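Local atomic coordinates of CCMAN5 (Cellulosimicrobium cellulans, PDB entry 2XSG), a protein that hydrolyses alpha-mannosidic linkages as a calcium-containing bacterial alpha-mannosidase of glycoside hydrolase family 92, and enables mannose-6-phosphate modification of recombinant lysosomal enzymes. Residues L484-Q487 with A488-I492; A325-T328 with S329-R333; W610-A613 with I614-E618; F101-D104 with D105-A108. All blocks are in the same frame, centred on the assembly; numbering follows the deposited sequence.

Contact 1 (L484-Q487 with A488-I492)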
loop_
_atom_site.group_PDB
_atom_site.type_symbol
_atom_site.label_atom_id
_atom_site.label_comp_id
_atom_site.label_asym_id
_atom_site.label_seq_id
_atom_site.Cartn_x
_atom_site.Cartn_y
_atom_site.Cartn_z
ATOM N N LEU A 484 -6.346 -27.503 11.726
ATOM C CA LEU A 484 -6.420 -26.276 10.917
ATOM C C LEU A 484 -6.499 -26.566 9.410
ATOM O O LEU A 484 -7.366 -26.031 8.715
ATOM C CB LEU A 484 -5.268 -25.312 11.275
ATOM C CG LEU A 484 -5.512 -24.550 12.588
ATOM C CD1 LEU A 484 -4.231 -24.015 13.185
ATOM C CD2 LEU A 484 -6.563 -23.434 12.375
ATOM N N ARG A 485 -5.618 -27.433 8.917
ATOM C CA ARG A 485 -5.646 -27.847 7.510
ATOM C C ARG A 485 -6.963 -28.522 7.109
ATOM O O ARG A 485 -7.480 -28.286 6.012
ATOM C CB ARG A 485 -4.482 -28.784 7.218
ATOM C CG ARG A 485 -3.145 -28.084 7.104
ATOM C CD ARG A 485 -2.167 -29.010 6.444
ATOM N NE ARG A 485 -1.828 -30.104 7.334
ATOM C CZ ARG A 485 -0.853 -30.045 8.225
ATOM N NH1 ARG A 485 -0.128 -28.936 8.342
ATOM N NH2 ARG A 485 -0.613 -31.083 9.011
ATOM N N GLU A 486 -7.503 -29.348 8.005
ATOM C CA GLU A 486 -8.811 -29.957 7.806
ATOM C C GLU A 486 -9.879 -28.865 7.643
ATOM O O GLU A 486 -10.594 -28.843 6.649
ATOM C CB GLU A 486 -9.173 -30.908 8.961
ATOM C CG GLU A 486 -10.665 -31.369 8.994
ATOM C CD GLU A 486 -11.111 -32.175 7.759
ATOM O OE1 GLU A 486 -10.271 -32.805 7.083
ATOM O OE2 GLU A 486 -12.331 -32.203 7.475
ATOM N N GLN A 487 -9.962 -27.956 8.615
ATOM C CA GLN A 487 -10.933 -26.856 8.531
ATOM C C GLN A 487 -10.755 -25.966 7.305
ATOM O O GLN A 487 -11.736 -25.526 6.703
ATOM C CB GLN A 487 -10.966 -26.056 9.832
ATOM C CG GLN A 487 -11.558 -26.879 10.964
ATOM C CD GLN A 487 -11.906 -26.063 12.183
ATOM O OE1 GLN A 487 -12.135 -24.846 12.100
ATOM N NE2 GLN A 487 -11.949 -26.725 13.334
ATOM N N ALA A 488 -9.504 -25.752 6.910
ATOM C CA ALA A 488 -9.181 -24.946 5.728
ATOM C C ALA A 488 -9.646 -25.579 4.418
ATOM O O ALA A 488 -9.807 -24.881 3.433
ATOM C CB ALA A 488 -7.687 -24.653 5.661
ATOM N N SER A 489 -9.867 -26.888 4.411
ATOM C CA SER A 489 -10.389 -27.569 3.231
ATOM C C SER A 489 -11.904 -27.347 3.068
ATOM O O SER A 489 -12.430 -27.453 1.954
ATOM C CB SER A 489 -10.054 -29.072 3.274
ATOM O OG SER A 489 -10.884 -29.747 4.216
ATOM N N TRP A 490 -12.583 -26.998 4.166
ATOM C CA TRP A 490 -14.062 -26.933 4.208
ATOM C C TRP A 490 -14.736 -25.966 3.200
ATOM O O TRP A 490 -15.730 -26.343 2.545
ATOM C CB TRP A 490 -14.575 -26.661 5.637
ATOM C CG TRP A 490 -14.359 -27.774 6.684
ATOM C CD1 TRP A 490 -13.956 -29.071 6.459
ATOM C CD2 TRP A 490 -14.586 -27.673 8.106
ATOM N NE1 TRP A 490 -13.890 -29.753 7.648
ATOM C CE2 TRP A 490 -14.278 -28.924 8.668
ATOM C CE3 TRP A 490 -15.012 -26.640 8.950
ATOM C CZ2 TRP A 490 -14.377 -29.174 10.042
ATOM C CZ3 TRP A 490 -15.111 -26.880 10.298
ATOM C CH2 TRP A 490 -14.798 -28.141 10.839
ATOM N N PRO A 491 -14.215 -24.718 3.071
ATOM C CA PRO A 491 -14.898 -23.777 2.177
ATOM C C PRO A 491 -14.963 -24.296 0.741
ATOM O O PRO A 491 -16.022 -24.225 0.117
ATOM C CB PRO A 491 -14.035 -22.520 2.249
ATOM C CG PRO A 491 -13.302 -22.630 3.522
ATOM C CD PRO A 491 -13.097 -24.081 3.784
ATOM N N ILE A 492 -13.850 -24.829 0.238
ATOM C CA ILE A 492 -13.825 -25.414 -1.114
ATOM C C ILE A 492 -14.802 -26.593 -1.256
ATOM O O ILE A 492 -15.595 -26.641 -2.190
ATOM C CB ILE A 492 -12.400 -25.828 -1.557
ATOM C CG1 ILE A 492 -11.540 -24.588 -1.852
ATOM C CG2 ILE A 492 -12.446 -26.698 -2.815
ATOM C CD1 ILE A 492 -10.049 -24.864 -1.780
#
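Gln487 lies alongside the indole of Trp490, three residues on in helix 478-495. Its CG sits over one face of the six-membered ring, 3.6 Å from the centroid, as a CH-pi contact. With CG anti to the carbonyl carbon (chi1 -69°) and the chain extended beyond it, the amide runs almost parallel to the indole, the planes 6° apart, and OE1 goes on to Gln465.

At the pyrrole side of the indole, Glu486 bends at its second torsion and its OE2 accepts from Trp490 NE1 at 2.9 Å, on the anti side of the carboxylate. Ser489 bonds back to the helix backbone: its OG donates to Glu486 O at 2.6 Å, in the carbonyl plane and on a lone pair, while Ser489 N reaches the same oxygen from above that plane.

In the backbone, Ala488 N bonds to Leu484 O at 2.8 Å, the i to i+4 bond of an alpha-helix, whereas Trp490 N reaches only three residues back, to Gln487 O. Pro491 follows, with no N-H to give, and the helix kinks.

Tryptophan suits this place because it offers both a face and an N-H: methylene packing and a carboxylate bond together fix the indole's rotation.

Contact 2 (A325-T328 with S329-R333)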
loop_
_atom_site.group_PDB
_atom_site.type_symbol
_atom_site.label_atom_id
_atom_site.label_comp_id
_atom_site.label_asym_id
_atom_site.label_seq_id
_atom_site.Cartn_x
_atom_site.Cartn_y
_atom_site.Cartn_z
ATOM N N ALA A 325 8.518 2.544 12.232
ATOM C CA ALA A 325 7.966 3.014 13.515
ATOM C C ALA A 325 8.965 2.885 14.681
ATOM O O ALA A 325 8.570 2.806 15.843
ATOM C CB ALA A 325 6.689 2.265 13.835
ATOM N N THR A 326 10.254 2.907 14.348
ATOM C CA THR A 326 11.369 2.771 15.305
ATOM C C THR A 326 12.129 4.084 15.485
ATOM O O THR A 326 12.377 4.805 14.517
ATOM C CB THR A 326 12.374 1.677 14.816
ATOM O OG1 THR A 326 11.653 0.468 14.548
ATOM C CG2 THR A 326 13.503 1.392 15.826
ATOM N N SER A 327 12.518 4.370 16.723
ATOM C CA SER A 327 13.344 5.530 17.042
ATOM C C SER A 327 14.794 5.301 16.640
ATOM O O SER A 327 15.177 4.171 16.342
ATOM C CB SER A 327 13.280 5.816 18.540
ATOM O OG SER A 327 13.962 4.819 19.296
ATOM N N THR A 328 15.598 6.369 16.650
ATOM C CA THR A 328 17.047 6.250 16.391
ATOM C C THR A 328 17.772 5.524 17.530
ATOM O O THR A 328 18.917 5.100 17.379
ATOM C CB THR A 328 17.719 7.617 16.080
ATOM O OG1 THR A 328 17.549 8.512 17.194
ATOM C CG2 THR A 328 17.109 8.238 14.831
ATOM N N SER A 329 17.086 5.378 18.668
ATOM C CA SER A 329 17.627 4.657 19.805
ATOM C C SER A 329 17.256 3.171 19.796
ATOM O O SER A 329 17.582 2.454 20.747
ATOM C CB SER A 329 17.168 5.301 21.117
ATOM O OG SER A 329 17.473 6.680 21.137
ATOM N N GLY A 330 16.569 2.726 18.742
ATOM C CA GLY A 330 16.143 1.332 18.605
ATOM C C GLY A 330 14.949 0.918 19.454
ATOM O O GLY A 330 14.821 -0.252 19.800
ATOM N N THR A 331 14.076 1.871 19.784
ATOM C CA THR A 331 12.866 1.594 20.555
ATOM C C THR A 331 11.585 1.858 19.748
ATOM O O THR A 331 11.607 2.561 18.746
ATOM C CB THR A 331 12.806 2.401 21.873
ATOM O OG1 THR A 331 12.712 3.800 21.591
ATOM C CG2 THR A 331 14.044 2.140 22.741
ATOM N N TYR A 332 10.471 1.296 20.208
ATOM C CA TYR A 332 9.170 1.486 19.577
ATOM C C TYR A 332 8.099 1.543 20.675
ATOM O O TYR A 332 8.374 1.217 21.832
ATOM C CB TYR A 332 8.914 0.349 18.572
ATOM C CG TYR A 332 8.478 -0.973 19.179
ATOM C CD1 TYR A 332 9.411 -1.928 19.610
ATOM C CD2 TYR A 332 7.120 -1.274 19.319
ATOM C CE1 TYR A 332 8.986 -3.159 20.179
ATOM C CE2 TYR A 332 6.697 -2.491 19.865
ATOM C CZ TYR A 332 7.630 -3.426 20.302
ATOM O OH TYR A 332 7.164 -4.617 20.860
ATOM N N ARG A 333 6.886 1.980 20.344
ATOM C CA ARG A 333 5.824 1.936 21.334
ATOM C C ARG A 333 4.860 0.814 21.020
ATOM O O ARG A 333 4.407 0.668 19.889
ATOM C CB ARG A 333 5.065 3.264 21.464
ATOM C CG ARG A 333 3.882 3.137 22.458
ATOM C CD ARG A 333 3.289 4.456 22.864
ATOM N NE ARG A 333 3.169 5.312 21.707
ATOM C CZ ARG A 333 2.114 5.383 20.902
ATOM N NH1 ARG A 333 1.019 4.662 21.129
ATOM N NH2 ARG A 333 2.179 6.199 19.868
HETATM O O HOH W 1 6.466 2.361 17.507
HETATM O O HOH W 2 19.308 7.805 19.165
#
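Ser327 and Thr331 meet twice, through backbone and side chain. Ser327 N donates to Thr331 O at 2.9 Å with a nearly straight N-H...O angle of 175°, and their hydroxyls, Ser327 OG and Thr331 OG1, are hydrogen-bonded at 2.8 Å. Both oxygens stand between the backbone N and the carbonyl carbon of their own residues (chi1 70° for Ser327), which turns the two groups toward each other.

The chain reverses here through a type I beta turn from Ser327 to Gly330, closed by Gly330 N to Ser327 O at 3.1 Å. Gly330, the last residue of the turn, has positive phi (76°), a conformation costly for most residues with a CB, and with the Ser327-Thr331 backbone bond this gives the pattern of a type I turn with a G1 bulge. Ser329 N adds a weak bond to Ser327 OG.

At the corner, Thr328 OG1 and Ser329 OG share a water; small hydroxyl residues suit this position, since the same oxygens also bond to Asp265 and Gln261 of helix 259-270. Further along, a second water accepts from Arg333 N and donates to Ala325 O at 2.7 Å, carrying the pairing past the direct bonds. Strand 331-333 is paired with 339-341. The ring of Tyr332 leads away from the turn to stack on Tyr347, and its OH bonds to Asp384.

Apolar contact across the turn is limited: Thr326 bonds through OG1 to Tyr347 O, while its CG2 rests 3.8 Å from Gly330 CA.

Contact 3 (W610-A613 with I614-E618)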
loop_
_atom_site.group_PDB
_atom_site.type_symbol
_atom_site.label_atom_id
_atom_site.label_comp_id
_atom_site.label_asym_id
_atom_site.label_seq_id
_atom_site.Cartn_x
_atom_site.Cartn_y
_atom_site.Cartn_z
ATOM N N TRP A 610 -2.785 -12.136 -20.618
ATOM C CA TRP A 610 -3.525 -11.308 -19.669
ATOM C C TRP A 610 -2.644 -10.482 -18.760
ATOM O O TRP A 610 -2.985 -9.330 -18.458
ATOM C CB TRP A 610 -4.521 -12.154 -18.861
ATOM C CG TRP A 610 -5.721 -12.458 -19.702
ATOM C CD1 TRP A 610 -6.094 -13.679 -20.213
ATOM C CD2 TRP A 610 -6.672 -11.504 -20.196
ATOM N NE1 TRP A 610 -7.239 -13.535 -20.969
ATOM C CE2 TRP A 610 -7.613 -12.214 -20.970
ATOM C CE3 TRP A 610 -6.838 -10.116 -20.027
ATOM C CZ2 TRP A 610 -8.696 -11.586 -21.585
ATOM C CZ3 TRP A 610 -7.911 -9.490 -20.644
ATOM C CH2 TRP A 610 -8.828 -10.227 -21.411
ATOM N N ALA A 611 -1.515 -11.058 -18.338
ATOM C CA ALA A 611 -0.521 -10.313 -17.555
ATOM C C ALA A 611 0.010 -9.113 -18.339
ATOM O O ALA A 611 -0.013 -7.982 -17.842
ATOM C CB ALA A 611 0.619 -11.213 -17.107
ATOM N N ARG A 612 0.453 -9.342 -19.572
ATOM C CA ARG A 612 0.932 -8.234 -20.388
ATOM C C ARG A 612 -0.180 -7.208 -20.666
ATOM O O ARG A 612 0.075 -5.999 -20.632
ATOM C CB ARG A 612 1.584 -8.735 -21.687
ATOM C CG ARG A 612 2.231 -7.638 -22.529
ATOM C CD ARG A 612 3.483 -7.051 -21.897
ATOM N NE ARG A 612 3.916 -5.807 -22.550
ATOM C CZ ARG A 612 5.128 -5.595 -23.067
ATOM N NH1 ARG A 612 6.069 -6.531 -23.005
ATOM N NH2 ARG A 612 5.419 -4.416 -23.618
ATOM N N ALA A 613 -1.404 -7.687 -20.901
ATOM C CA ALA A 613 -2.534 -6.816 -21.287
ATOM C C ALA A 613 -3.043 -5.908 -20.158
ATOM O O ALA A 613 -3.169 -4.679 -20.322
ATOM C CB ALA A 613 -3.693 -7.664 -21.858
ATOM N N ILE A 614 -3.343 -6.519 -19.013
ATOM C CA ILE A 614 -3.858 -5.775 -17.858
ATOM C C ILE A 614 -2.875 -4.687 -17.445
ATOM O O ILE A 614 -3.274 -3.566 -17.132
ATOM C CB ILE A 614 -4.178 -6.718 -16.657
ATOM C CG1 ILE A 614 -5.344 -7.656 -17.005
ATOM C CG2 ILE A 614 -4.585 -5.903 -15.372
ATOM C CD1 ILE A 614 -5.451 -8.898 -16.101
ATOM N N TYR A 615 -1.592 -5.010 -17.448
ATOM C CA TYR A 615 -0.603 -4.090 -16.860
ATOM C C TYR A 615 0.025 -3.109 -17.852
ATOM O O TYR A 615 0.550 -2.082 -17.437
ATOM C CB TYR A 615 0.483 -4.856 -16.106
ATOM C CG TYR A 615 -0.047 -5.542 -14.883
ATOM C CD1 TYR A 615 -0.170 -4.849 -13.683
ATOM C CD2 TYR A 615 -0.443 -6.882 -14.930
ATOM C CE1 TYR A 615 -0.670 -5.457 -12.550
ATOM C CE2 TYR A 615 -0.945 -7.513 -13.800
ATOM C CZ TYR A 615 -1.053 -6.792 -12.601
ATOM O OH TYR A 615 -1.546 -7.407 -11.472
ATOM N N THR A 616 -0.029 -3.413 -19.152
ATOM C CA THR A 616 0.673 -2.555 -20.116
ATOM C C THR A 616 -0.144 -2.148 -21.341
ATOM O O THR A 616 0.363 -1.404 -22.170
ATOM C CB THR A 616 2.000 -3.156 -20.609
ATOM O OG1 THR A 616 1.739 -4.186 -21.567
ATOM C CG2 THR A 616 2.811 -3.724 -19.467
ATOM N N LYS A 617 -1.386 -2.620 -21.436
ATOM C CA LYS A 617 -2.251 -2.359 -22.589
ATOM C C LYS A 617 -3.656 -1.927 -22.127
ATOM O O LYS A 617 -3.895 -1.756 -20.932
ATOM C CB LYS A 617 -2.349 -3.618 -23.465
ATOM C CG LYS A 617 -1.009 -4.129 -24.001
ATOM C CD LYS A 617 -1.199 -5.425 -24.784
ATOM C CE LYS A 617 0.094 -5.913 -25.402
ATOM N NZ LYS A 617 0.593 -5.021 -26.486
ATOM N N GLU A 618 -4.558 -1.726 -23.082
ATOM C CA GLU A 618 -5.958 -1.467 -22.794
ATOM C C GLU A 618 -6.659 -2.791 -22.600
ATOM O O GLU A 618 -6.410 -3.729 -23.353
ATOM C CB GLU A 618 -6.629 -0.763 -23.960
ATOM C CG GLU A 618 -6.163 0.647 -24.234
ATOM C CD GLU A 618 -7.208 1.425 -25.011
ATOM O OE1 GLU A 618 -8.003 0.783 -25.733
ATOM O OE2 GLU A 618 -7.264 2.665 -24.869
#
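Arg612 and Thr616, one helical turn apart, are joined by both main chain and side chain. Arg612 CB points away from the later residues, but with CG anti to the backbone N (chi1 -174°) and a bend at the next torsion the chain folds back along the helix. CG then lies 3.6 Å from Thr616 OG1 and near Lys617 CE. CD passes OG1 at 3.4 Å, and NE donates to Thr616 OG1 at 2.9 Å, the hydroxyl oxygen lying 16° out of the guanidinium plane. Beyond CZ, NH1 goes to Thr301 OG1.

Threonine is apt here because its hydroxyl works both ways: while accepting from NE, OG1 donates to Arg612 O at 2.6 Å. Thr616 N bonds to that same carbonyl oxygen from the opposite face of its plane. Were Arg612 replaced by an alanine, Thr616 OG1 and Thr301 OG1 would probably be left without a guanidinium donor.

The neighbouring turns are plainer. Ile614 N bonds to Trp610 O, and Ile614 CG1 comes to the indole edge, 4.2 Å from Trp610 CE3. Tyr615 CD2 brings the ring edge to within 3.1 Å of Ala611 O, and Lys617 N bonds to Ala613 O at 2.9 Å.

All this lies near the C-terminal end of helix 604-616. Arg612 and Thr616 lean on Leu307 of helix 306-318, Tyr615 packs against helix 665-675, and Trp610 and Ala613 touch Thr619 of strand 618-623.

Contact 4 (F101-D104 with D105-A108)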
loop_
_atom_site.group_PDB
_atom_site.type_symbol
_atom_site.label_atom_id
_atom_site.label_comp_id
_atom_site.label_asym_id
_atom_site.label_seq_id
_atom_site.Cartn_x
_atom_site.Cartn_y
_atom_site.Cartn_z
ATOM N N PHE A 101 -1.812 27.966 -6.944
ATOM C CA PHE A 101 -0.618 27.311 -7.454
ATOM C C PHE A 101 -0.872 26.815 -8.874
ATOM O O PHE A 101 -2.030 26.722 -9.334
ATOM C CB PHE A 101 -0.156 26.166 -6.541
ATOM C CG PHE A 101 -0.755 24.824 -6.888
ATOM C CD1 PHE A 101 -2.071 24.530 -6.564
ATOM C CD2 PHE A 101 0.008 23.855 -7.522
ATOM C CE1 PHE A 101 -2.619 23.299 -6.888
ATOM C CE2 PHE A 101 -0.531 22.621 -7.835
ATOM C CZ PHE A 101 -1.844 22.338 -7.522
ATOM N N SER A 102 0.226 26.519 -9.565
ATOM C CA SER A 102 0.180 25.979 -10.917
ATOM C C SER A 102 1.159 24.812 -11.023
ATOM O O SER A 102 2.277 24.882 -10.485
ATOM C CB SER A 102 0.574 27.071 -11.908
ATOM O OG SER A 102 0.854 26.512 -13.174
ATOM N N HIS A 103 0.759 23.764 -11.739
ATOM C CA HIS A 103 1.665 22.645 -12.019
ATOM C C HIS A 103 2.869 23.067 -12.868
ATOM O O HIS A 103 3.868 22.349 -12.926
ATOM C CB HIS A 103 0.931 21.503 -12.706
ATOM C CG HIS A 103 -0.171 20.933 -11.881
ATOM N ND1 HIS A 103 0.047 20.345 -10.652
ATOM C CD2 HIS A 103 -1.502 20.852 -12.109
ATOM C CE1 HIS A 103 -1.109 19.940 -10.154
ATOM N NE2 HIS A 103 -2.063 20.239 -11.017
ATOM N N ASP A 104 2.771 24.226 -13.523
ATOM C CA ASP A 104 3.921 24.796 -14.248
ATOM C C ASP A 104 4.988 25.329 -13.290
ATOM O O ASP A 104 6.139 25.528 -13.678
ATOM C CB ASP A 104 3.466 25.923 -15.187
ATOM C CG ASP A 104 2.537 25.435 -16.282
ATOM O OD1 ASP A 104 2.746 24.314 -16.786
ATOM O OD2 ASP A 104 1.589 26.174 -16.634
ATOM N N ASP A 105 4.595 25.587 -12.043
ATOM C CA ASP A 105 5.520 26.052 -11.018
ATOM C C ASP A 105 5.494 25.074 -9.837
ATOM O O ASP A 105 5.172 25.438 -8.713
ATOM C CB ASP A 105 5.153 27.480 -10.578
ATOM C CG ASP A 105 6.266 28.163 -9.797
ATOM O OD1 ASP A 105 7.424 27.746 -9.946
ATOM O OD2 ASP A 105 6.002 29.142 -9.056
ATOM N N GLU A 106 5.845 23.825 -10.119
ATOM C CA GLU A 106 5.755 22.726 -9.165
ATOM C C GLU A 106 6.702 21.655 -9.671
ATOM O O GLU A 106 6.732 21.377 -10.875
ATOM C CB GLU A 106 4.323 22.172 -9.119
ATOM C CG GLU A 106 4.065 21.096 -8.074
ATOM C CD GLU A 106 2.717 20.405 -8.260
ATOM O OE1 GLU A 106 2.381 20.065 -9.417
ATOM O OE2 GLU A 106 1.992 20.186 -7.248
ATOM N N ASP A 107 7.444 21.049 -8.743
ATOM C CA ASP A 107 8.480 20.053 -9.038
ATOM C C ASP A 107 8.636 19.093 -7.838
ATOM O O ASP A 107 8.730 19.532 -6.701
ATOM C CB ASP A 107 9.801 20.791 -9.304
ATOM C CG ASP A 107 10.924 19.872 -9.728
ATOM O OD1 ASP A 107 10.669 18.882 -10.458
ATOM O OD2 ASP A 107 12.088 20.166 -9.351
ATOM N N ALA A 108 8.649 17.788 -8.099
ATOM C CA ALA A 108 8.793 16.818 -7.040
ATOM C C ALA A 108 9.393 15.522 -7.560
ATOM O O ALA A 108 9.389 15.249 -8.756
ATOM C CB ALA A 108 7.417 16.552 -6.316
HETATM O O HOH W 3 3.624 19.250 -11.489
#
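The imidazole of His103 meets the carboxylate of Glu106 at its edge, while the ring of Tyr54 stacks on the imidazole. ND1 donates to Glu106 OE1 at 2.7 Å with an almost perfectly straight N-H...O angle of 178°; OE1 lies in the ring plane, and the proton arrives on the syn side of the carboxylate, 33° out of its plane. Glu106 OE2 comes obliquely to the ring of Phe101, 3.6 Å from CE2. Glu106 can reach both rings because it is extended throughout, with CG anti to the backbone N (chi1 -175°), and lies side by side with the histidine.

This His-carboxylate bond spans a tight turn that leads into strand 106-109, paired with strand 112-121 in the antiparallel sheet of the family 92 N-terminal domain. The turn is closed by Asp105 N to Ser102 O at 2.9 Å. Ser102 also forms an ST turn, its OG accepting from Asp104 N at 3.0 Å, a role for which a short hydroxyl side chain is well suited.

With a glutamine in place of Glu106 the amide has one acceptor oxygen instead of two, so that either His103 ND1 or the hydroxyls of Tyr52 and Tyr113, which bond to OE2, would probably lose their mate. The other nitrogen of the imidazole, NE2, bonds to Tyr54 O. A water donates to Glu106 OE1 and, weakly, to His103 O.

All four contacts are local, and none touches another. Contacts 1, 2 and 3 belong to the family 92 catalytic domain, contact 4 to the N-terminal domain; contacts 1 and 4 lie farthest apart, with centres about 54 Å from each other on opposite sides of the chain's centre. Near contact 3, the Tyr615 side chain is about 13 Å from the calcium ion bound at Asn588, Glu589 and Asp662; helix 665-675, beside that tyrosine, begins soon after Asp662. Contact 2, its centre about 42 Å from that of contact 3, ties the two domains together, since Arg143 of the N-terminal domain bonds to Thr326 O.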